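Local coordinates for restriction endonuclease PacI (Pseudomonas alcaligenes, PDB 3M7K), which cuts DNA at a rare eight-base-pair target as an HNH restriction endonuclease with a beta-beta-alpha-metal active site, disrupting base pairing within that target, at a contact of chain A with DNA and the interface of chains A and B. Sequence-based numbering; all coordinates share one arbitrary frame. Chains: chain A/B, restriction endonuclease PacI.

Contact 1: a contact of chain A with DNA. Residues chain A 17, 21, 28, 32, 80-82, 84-88. With nucleotides of chain C.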
loop_
_atom_site.group_PDB
_atom_site.type_symbol
_atom_site.label_atom_id
_atom_site.label_comp_id
_atom_site.label_asym_id
_atom_site.label_seq_id
_atom_site.Cartn_x
_atom_site.Cartn_y
_atom_site.Cartn_z
ATOM N N TYR A 17 -7.054 15.501 -19.977
ATOM C CA TYR A 17 -6.081 15.870 -18.935
ATOM C C TYR A 17 -5.830 17.376 -18.843
ATOM O O TYR A 17 -6.026 18.089 -19.810
ATOM C CB TYR A 17 -4.750 15.181 -19.200
ATOM C CG TYR A 17 -4.785 13.680 -19.032
ATOM C CD1 TYR A 17 -4.704 12.842 -20.141
ATOM C CD2 TYR A 17 -4.878 13.095 -17.757
ATOM C CE1 TYR A 17 -4.719 11.453 -19.997
ATOM C CE2 TYR A 17 -4.899 11.700 -17.602
ATOM C CZ TYR A 17 -4.820 10.898 -18.729
ATOM O OH TYR A 17 -4.826 9.537 -18.608
ATOM N N SER A 21 -1.125 16.715 -22.603
ATOM C CA SER A 21 -1.594 15.530 -23.347
ATOM C C SER A 21 -2.766 15.862 -24.281
ATOM O O SER A 21 -3.670 16.631 -23.917
ATOM C CB SER A 21 -2.001 14.386 -22.398
ATOM O OG SER A 21 -0.874 13.672 -21.904
ATOM N N MET A 28 -5.688 7.084 -23.206
ATOM C CA MET A 28 -4.455 6.956 -22.427
ATOM C C MET A 28 -4.552 5.752 -21.484
ATOM O O MET A 28 -3.599 4.985 -21.358
ATOM C CB MET A 28 -4.148 8.264 -21.683
ATOM C CG MET A 28 -2.947 8.247 -20.734
ATOM S SD MET A 28 -1.343 8.600 -21.489
ATOM C CE MET A 28 -0.944 7.023 -22.270
ATOM N N ASN A 32 -2.181 2.372 -21.607
ATOM C CA ASN A 32 -1.480 1.904 -20.424
ATOM C C ASN A 32 -1.837 0.457 -20.124
ATOM O O ASN A 32 -0.963 -0.341 -19.809
ATOM C CB ASN A 32 -1.806 2.788 -19.211
ATOM C CG ASN A 32 -1.047 4.119 -19.234
ATOM O OD1 ASN A 32 0.106 4.185 -19.676
ATOM N ND2 ASN A 32 -1.688 5.177 -18.752
ATOM N N ASN A 80 1.897 9.944 -10.287
ATOM C CA ASN A 80 2.245 8.650 -10.877
ATOM C C ASN A 80 3.774 8.402 -10.886
ATOM O O ASN A 80 4.529 9.282 -10.487
ATOM C CB ASN A 80 1.572 8.452 -12.247
ATOM C CG ASN A 80 2.056 9.400 -13.321
ATOM O OD1 ASN A 80 3.207 9.872 -13.326
ATOM N ND2 ASN A 80 1.170 9.654 -14.291
ATOM N N PRO A 81 4.233 7.208 -11.318
ATOM C CA PRO A 81 5.666 6.931 -11.185
ATOM C C PRO A 81 6.596 7.838 -12.004
ATOM O O PRO A 81 7.793 7.925 -11.690
ATOM C CB PRO A 81 5.779 5.473 -11.638
ATOM C CG PRO A 81 4.438 4.876 -11.272
ATOM C CD PRO A 81 3.480 5.985 -11.655
ATOM N N ARG A 82 6.074 8.505 -13.033
ATOM C CA ARG A 82 6.878 9.491 -13.773
ATOM C C ARG A 82 6.797 10.874 -13.139
ATOM O O ARG A 82 7.438 11.801 -13.612
ATOM C CB ARG A 82 6.479 9.552 -15.263
ATOM C CG ARG A 82 6.441 8.209 -15.963
ATOM C CD ARG A 82 7.780 7.495 -15.939
ATOM N NE ARG A 82 8.852 8.283 -16.541
ATOM C CZ ARG A 82 9.147 8.289 -17.841
ATOM N NH1 ARG A 82 8.452 7.547 -18.702
ATOM N NH2 ARG A 82 10.143 9.041 -18.285
ATOM N N TYR A 84 3.817 12.763 -12.478
ATOM C CA TYR A 84 2.701 13.638 -12.864
ATOM C C TYR A 84 1.446 13.428 -12.040
ATOM O O TYR A 84 1.199 12.322 -11.550
ATOM C CB TYR A 84 2.379 13.477 -14.349
ATOM C CG TYR A 84 3.607 13.643 -15.208
ATOM C CD1 TYR A 84 4.342 14.827 -15.171
ATOM C CD2 TYR A 84 4.048 12.610 -16.035
ATOM C CE1 TYR A 84 5.493 14.996 -15.958
ATOM C CE2 TYR A 84 5.201 12.761 -16.829
ATOM C CZ TYR A 84 5.907 13.949 -16.781
ATOM O OH TYR A 84 7.037 14.085 -17.555
ATOM N N HIS A 85 0.655 14.491 -11.924
ATOM C CA HIS A 85 -0.632 14.500 -11.218
ATOM C C HIS A 85 -1.615 13.520 -11.854
ATOM O O HIS A 85 -1.929 13.644 -13.048
ATOM C CB HIS A 85 -1.206 15.925 -11.262
ATOM C CG HIS A 85 -2.569 16.070 -10.651
ATOM N ND1 HIS A 85 -3.420 17.112 -10.978
ATOM C CD2 HIS A 85 -3.225 15.320 -9.734
ATOM C CE1 HIS A 85 -4.541 16.988 -10.282
ATOM N NE2 HIS A 85 -4.456 15.896 -9.537
ATOM N N ILE A 86 -2.086 12.551 -11.061
ATOM C CA ILE A 86 -3.047 11.526 -11.531
ATOM C C ILE A 86 -4.452 12.122 -11.575
ATOM O O ILE A 86 -4.895 12.736 -10.600
ATOM C CB ILE A 86 -3.020 10.291 -10.612
ATOM C CG1 ILE A 86 -1.594 9.715 -10.577
ATOM C CG2 ILE A 86 -4.097 9.248 -11.031
ATOM C CD1 ILE A 86 -1.369 8.596 -9.590
ATOM N N GLN A 87 -5.143 11.943 -12.700
ATOM C CA GLN A 87 -6.389 12.653 -12.969
ATOM C C GLN A 87 -7.498 11.712 -13.408
ATOM O O GLN A 87 -8.613 12.142 -13.725
ATOM C CB GLN A 87 -6.152 13.720 -14.030
ATOM C CG GLN A 87 -5.139 14.774 -13.611
ATOM C CD GLN A 87 -4.543 15.508 -14.803
ATOM O OE1 GLN A 87 -5.267 16.136 -15.576
ATOM N NE2 GLN A 87 -3.214 15.422 -14.960
ATOM N N CYS A 88 -7.188 10.421 -13.426
ATOM C CA CYS A 88 -8.188 9.427 -13.734
ATOM C C CYS A 88 -8.037 8.160 -12.887
ATOM O O CYS A 88 -6.985 7.922 -12.257
ATOM C CB CYS A 88 -8.168 9.083 -15.226
ATOM S SG CYS A 88 -6.715 8.185 -15.730
ATOM P P DA C 2 -3.545 3.405 -12.769
ATOM O OP1 DA C 2 -4.362 3.971 -11.676
ATOM O OP2 DA C 2 -4.214 2.907 -13.992
ATOM O "O5'" DA C 2 -2.401 4.416 -13.226
ATOM C "C5'" DA C 2 -2.004 5.493 -12.343
ATOM C "C4'" DA C 2 -1.390 6.642 -13.133
ATOM O "O4'" DA C 2 -0.137 6.214 -13.722
ATOM C "C3'" DA C 2 -2.200 7.169 -14.312
ATOM O "O3'" DA C 2 -2.001 8.604 -14.427
ATOM C "C2'" DA C 2 -1.656 6.417 -15.531
ATOM C "C1'" DA C 2 -0.189 6.197 -15.142
ATOM N N9 DA C 2 0.402 4.912 -15.526
ATOM C C8 DA C 2 -0.201 3.781 -16.015
ATOM N N7 DA C 2 0.624 2.779 -16.256
ATOM C C5 DA C 2 1.859 3.288 -15.880
ATOM C C6 DA C 2 3.155 2.730 -15.864
ATOM N N6 DA C 2 3.401 1.475 -16.257
ATOM N N1 DA C 2 4.183 3.512 -15.424
ATOM C C2 DA C 2 3.919 4.767 -15.037
ATOM N N3 DA C 2 2.729 5.403 -15.004
ATOM C C4 DA C 2 1.740 4.595 -15.436
ATOM P P DA C 3 -3.051 9.466 -15.287
ATOM O OP1 DA C 3 -3.982 10.152 -14.357
ATOM O OP2 DA C 3 -3.603 8.629 -16.385
ATOM O "O5'" DA C 3 -2.077 10.508 -15.964
ATOM C "C5'" DA C 3 -1.753 11.736 -15.343
ATOM C "C4'" DA C 3 -0.664 12.454 -16.143
ATOM O "O4'" DA C 3 0.383 11.506 -16.468
ATOM C "C3'" DA C 3 -1.064 13.033 -17.499
ATOM O "O3'" DA C 3 -0.170 14.088 -17.830
ATOM C "C2'" DA C 3 -0.840 11.863 -18.454
ATOM C "C1'" DA C 3 0.444 11.271 -17.869
ATOM N N9 DA C 3 0.602 9.830 -18.080
ATOM C C8 DA C 3 -0.374 8.876 -18.148
ATOM N N7 DA C 3 0.090 7.660 -18.331
ATOM C C5 DA C 3 1.473 7.839 -18.398
ATOM C C6 DA C 3 2.567 6.950 -18.572
ATOM N N6 DA C 3 2.442 5.632 -18.742
ATOM N N1 DA C 3 3.814 7.468 -18.558
ATOM C C2 DA C 3 3.979 8.787 -18.396
ATOM N N3 DA C 3 3.040 9.715 -18.219
ATOM C C4 DA C 3 1.799 9.170 -18.234
ATOM P P DG C 4 -0.685 15.516 -18.350
ATOM O OP1 DG C 4 -1.451 16.183 -17.284
ATOM O OP2 DG C 4 -1.369 15.283 -19.630
ATOM O "O5'" DG C 4 0.659 16.313 -18.681
ATOM C "C5'" DG C 4 1.817 16.067 -17.906
ATOM C "C4'" DG C 4 2.875 15.315 -18.692
ATOM O "O4'" DG C 4 2.381 14.074 -19.225
ATOM C "C3'" DG C 4 3.421 16.022 -19.923
ATOM O "O3'" DG C 4 4.622 16.659 -19.545
ATOM C "C2'" DG C 4 3.644 14.910 -20.959
ATOM C "C1'" DG C 4 3.396 13.675 -20.113
ATOM N N9 DG C 4 2.943 12.447 -20.752
ATOM C C8 DG C 4 1.678 12.116 -21.181
ATOM N N7 DG C 4 1.600 10.913 -21.682
ATOM C C5 DG C 4 2.891 10.423 -21.570
ATOM C C6 DG C 4 3.434 9.178 -21.936
ATOM O O6 DG C 4 2.849 8.219 -22.436
ATOM N N1 DG C 4 4.796 9.082 -21.645
ATOM C C2 DG C 4 5.547 10.080 -21.061
ATOM N N2 DG C 4 6.845 9.824 -20.845
ATOM N N3 DG C 4 5.051 11.256 -20.713
ATOM C C4 DG C 4 3.727 11.353 -20.997
HETATM O O HOH W 1 -5.991 6.020 -10.545
HETATM O O HOH W 2 -4.280 6.166 -17.603
HETATM O O HOH W 3 6.036 5.478 -18.540
#
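An adenine without a pairing partner, DA3 of chain C, is read at its Hoogsteen edge by the amide of A:Asn32, a textbook case of bidentate amide recognition. The amide comes tip-on to that edge: ND2 of A:Asn32 donates to the ring nitrogen N7 of DA3 at 3.1 Å, close to the amide plane and fairly straight (163° at the hydrogen). OD1 of A:Asn32 accepts from the exocyclic amino group N6 of DA3 at 2.9 Å, the donor standing above the carbonyl plane. Side-chain CG also packs on C8 of the paired DA2. SD of the bent A:Met28 chain, its CG anti to the backbone N (chi1 175°), comes over the face of the DA3 base on the DG4 side, near the C8 rim, 3.5 Å from C8, while CG of A:Arg82 meets C2 and its NH1 reaches N1 through a water.

The backbone is gripped separately. A:Tyr17 lays one ring face beneath C2' of the DA3 deoxyribose and points its hydroxyl OH to the phosphate oxygen OP2 at 2.7 Å. A phenylalanine here would remove this hydroxyl and would probably loosen the hold on the DA3 phosphate. The other phosphate oxygen, OP1 of DA3, takes a nearly straight bond from the backbone N of A:Gln87 at 2.7 Å. The extended side chain of that glutamine turns NE2 between O of A:His85 and OP1 of DG4, both near its amide plane, so the carbonyl helps to fix the amide's rotation.

A:Tyr84 offers a ring face to the DG4 sugar, C4' lying 3.6 Å from the ring centroid. A:Asn80, its CG in the crowded position (chi1 66°), gives ND2 to the deoxyribose ring oxygen O4' of DA3 at 3.0 Å; its OD1 accepts from N of A:Tyr84.

Helix 25-40 supplies A:Met28 and A:Asn32, whereas the remaining contacts come from loops, including the stretch just before strand 90-93 of the HNH region.

Contact 2: the interface of chains A and B. Residues chain A 111, 115, 132, 135-136, 139; chain B 119-120, 124, 128.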
loop_
_atom_site.group_PDB
_atom_site.type_symbol
_atom_site.label_atom_id
_atom_site.label_comp_id
_atom_site.label_asym_id
_atom_site.label_seq_id
_atom_site.Cartn_x
_atom_site.Cartn_y
_atom_site.Cartn_z
ATOM N N ILE A 111 -4.617 4.653 -5.259
ATOM C CA ILE A 111 -4.365 4.363 -3.838
ATOM C C ILE A 111 -4.848 2.946 -3.487
ATOM O O ILE A 111 -4.088 2.153 -2.927
ATOM C CB ILE A 111 -4.939 5.458 -2.885
ATOM C CG1 ILE A 111 -4.073 6.724 -2.974
ATOM C CG2 ILE A 111 -5.011 4.940 -1.436
ATOM C CD1 ILE A 111 -4.576 7.963 -2.166
ATOM N N ILE A 115 -2.656 -0.467 -2.610
ATOM C CA ILE A 115 -2.914 -1.131 -1.310
ATOM C C ILE A 115 -3.239 -2.610 -1.456
ATOM O O ILE A 115 -2.607 -3.475 -0.805
ATOM C CB ILE A 115 -3.993 -0.362 -0.502
ATOM C CG1 ILE A 115 -3.384 0.984 -0.077
ATOM C CG2 ILE A 115 -4.465 -1.184 0.724
ATOM C CD1 ILE A 115 -4.385 1.973 0.556
ATOM N N ILE A 132 -11.060 3.072 3.995
ATOM C CA ILE A 132 -10.465 4.155 3.214
ATOM C C ILE A 132 -11.510 5.235 2.896
ATOM O O ILE A 132 -11.214 6.420 2.986
ATOM C CB ILE A 132 -9.808 3.612 1.910
ATOM C CG1 ILE A 132 -8.617 2.707 2.256
ATOM C CG2 ILE A 132 -9.343 4.759 1.002
ATOM C CD1 ILE A 132 -8.207 1.755 1.132
ATOM N N ALA A 135 -11.818 7.595 5.727
ATOM C CA ALA A 135 -10.769 8.622 5.661
ATOM C C ALA A 135 -11.151 9.778 4.718
ATOM O O ALA A 135 -10.998 10.953 5.077
ATOM C CB ALA A 135 -9.417 8.029 5.269
ATOM N N TRP A 136 -11.647 9.442 3.523
ATOM C CA TRP A 136 -12.036 10.473 2.556
ATOM C C TRP A 136 -13.195 11.311 3.110
ATOM O O TRP A 136 -13.111 12.547 3.132
ATOM C CB TRP A 136 -12.426 9.877 1.199
ATOM C CG TRP A 136 -11.385 8.966 0.497
ATOM C CD1 TRP A 136 -11.669 7.935 -0.351
ATOM C CD2 TRP A 136 -9.948 9.025 0.581
ATOM N NE1 TRP A 136 -10.513 7.348 -0.793
ATOM C CE2 TRP A 136 -9.440 7.990 -0.241
ATOM C CE3 TRP A 136 -9.045 9.842 1.272
ATOM C CZ2 TRP A 136 -8.058 7.742 -0.392
ATOM C CZ3 TRP A 136 -7.673 9.608 1.123
ATOM C CH2 TRP A 136 -7.193 8.560 0.298
ATOM N N ARG A 139 -12.154 13.693 5.504
ATOM C CA ARG A 139 -11.459 14.857 4.937
ATOM C C ARG A 139 -12.391 15.804 4.155
ATOM O O ARG A 139 -11.955 16.861 3.691
ATOM C CB ARG A 139 -10.319 14.399 4.027
ATOM C CG ARG A 139 -9.192 13.677 4.778
ATOM C CD ARG A 139 -8.063 13.355 3.845
ATOM N NE ARG A 139 -7.105 12.411 4.408
ATOM C CZ ARG A 139 -5.985 12.051 3.791
ATOM N NH1 ARG A 139 -5.691 12.566 2.604
ATOM N NH2 ARG A 139 -5.162 11.170 4.346
ATOM N N ILE B 119 0.418 8.605 3.173
ATOM C CA ILE B 119 -0.930 8.961 2.740
ATOM C C ILE B 119 -1.840 9.213 3.938
ATOM O O ILE B 119 -2.473 10.274 4.029
ATOM C CB ILE B 119 -1.538 7.806 1.890
ATOM C CG1 ILE B 119 -0.734 7.604 0.613
ATOM C CG2 ILE B 119 -2.997 8.103 1.524
ATOM C CD1 ILE B 119 -1.083 6.286 -0.128
ATOM N N PHE B 120 -1.899 8.248 4.856
ATOM C CA PHE B 120 -2.907 8.241 5.939
ATOM C C PHE B 120 -2.326 8.686 7.272
ATOM O O PHE B 120 -1.170 8.380 7.582
ATOM C CB PHE B 120 -3.524 6.825 6.089
ATOM C CG PHE B 120 -4.236 6.337 4.844
ATOM C CD1 PHE B 120 -3.639 5.421 3.993
ATOM C CD2 PHE B 120 -5.486 6.855 4.500
ATOM C CE1 PHE B 120 -4.281 4.983 2.821
ATOM C CE2 PHE B 120 -6.147 6.439 3.340
ATOM C CZ PHE B 120 -5.541 5.490 2.489
ATOM N N GLU B 124 -6.421 7.700 10.827
ATOM C CA GLU B 124 -6.998 7.067 9.636
ATOM C C GLU B 124 -6.525 5.619 9.533
ATOM O O GLU B 124 -7.309 4.717 9.218
ATOM C CB GLU B 124 -6.639 7.843 8.364
ATOM C CG GLU B 124 -7.454 9.133 8.175
ATOM C CD GLU B 124 -6.858 10.092 7.162
ATOM O OE1 GLU B 124 -5.704 9.889 6.714
ATOM O OE2 GLU B 124 -7.551 11.069 6.815
ATOM N N LEU B 128 -8.111 1.624 8.943
ATOM C CA LEU B 128 -7.651 0.620 7.975
ATOM C C LEU B 128 -7.159 -0.644 8.686
ATOM O O LEU B 128 -7.434 -1.763 8.240
ATOM C CB LEU B 128 -6.528 1.171 7.075
ATOM C CG LEU B 128 -6.950 2.021 5.877
ATOM C CD1 LEU B 128 -7.531 3.364 6.310
ATOM C CD2 LEU B 128 -5.783 2.248 4.944
HETATM O O HOH W 4 -10.345 11.214 7.499
#
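NH2 of A:Arg139 is held by two acceptors across the two-fold interface of the deposited assembly, probably the homodimer of this HNH endonuclease: carboxylate oxygen OE1 of B:Glu124 at 2.7 Å and the backbone O of B:Ile119 at 2.9 Å. The guanidinium meets the carboxylate side-on, a paired salt bridge in which NE of A:Arg139 donates to OE2 of B:Glu124 at 2.8 Å. Both oxygens use their syn lone pairs, both bonds are almost straight, and the two planes lie only 22° apart. An arginine chain extended from CG to NE carries the group outward, while A:Trp136 brings CZ3 against one guanidinium face; together these would be expected to limit its rotation. The bond to B:Ile119 is less ideal, its donor standing above the carbonyl plane. Water 4 ties OE2 to O of A:Ala135, whose CB rests against CG of B:Glu124 at 3.7 Å.

Next to this polar cluster, B:Phe120 pushes its ring tip into chain A. CE1 of B:Phe120 meets CD1 of A:Ile115 at 3.8 Å, tip to tip, and CZ approaches CG2 of A:Ile111. The rim atom CH2 of A:Trp136 crosses at about a right angle to touch CE2. Neighbours of its own chain brace the phenyl ring: CG2 of B:Ile119 lies over the centre of one face and CD2 of B:Leu128 over the rim of the other. CD2 of B:Leu128 also packs obliquely on CG1 of A:Ile132 at 3.9 Å.

About 20 Å separates the C-alpha centres of contact 1 and contact 2, which have no residue in common and draw on different elements. Contact 1 relies on helix 25-40 and loops on the DNA-facing side; contact 2 uses helices 110-116 and 122-139 from chain A and, from chain B, the residues preceding helix 122-139 together with that helix. Strands 90-93 and 105-108 lie between the two sets in sequence. Because the interface is two-fold symmetric, contact 2 recurs with the chains exchanged, and each protein copy carries its own version of contact 1. The pairing thus probably fixes the spacing of two DNA-reading surfaces.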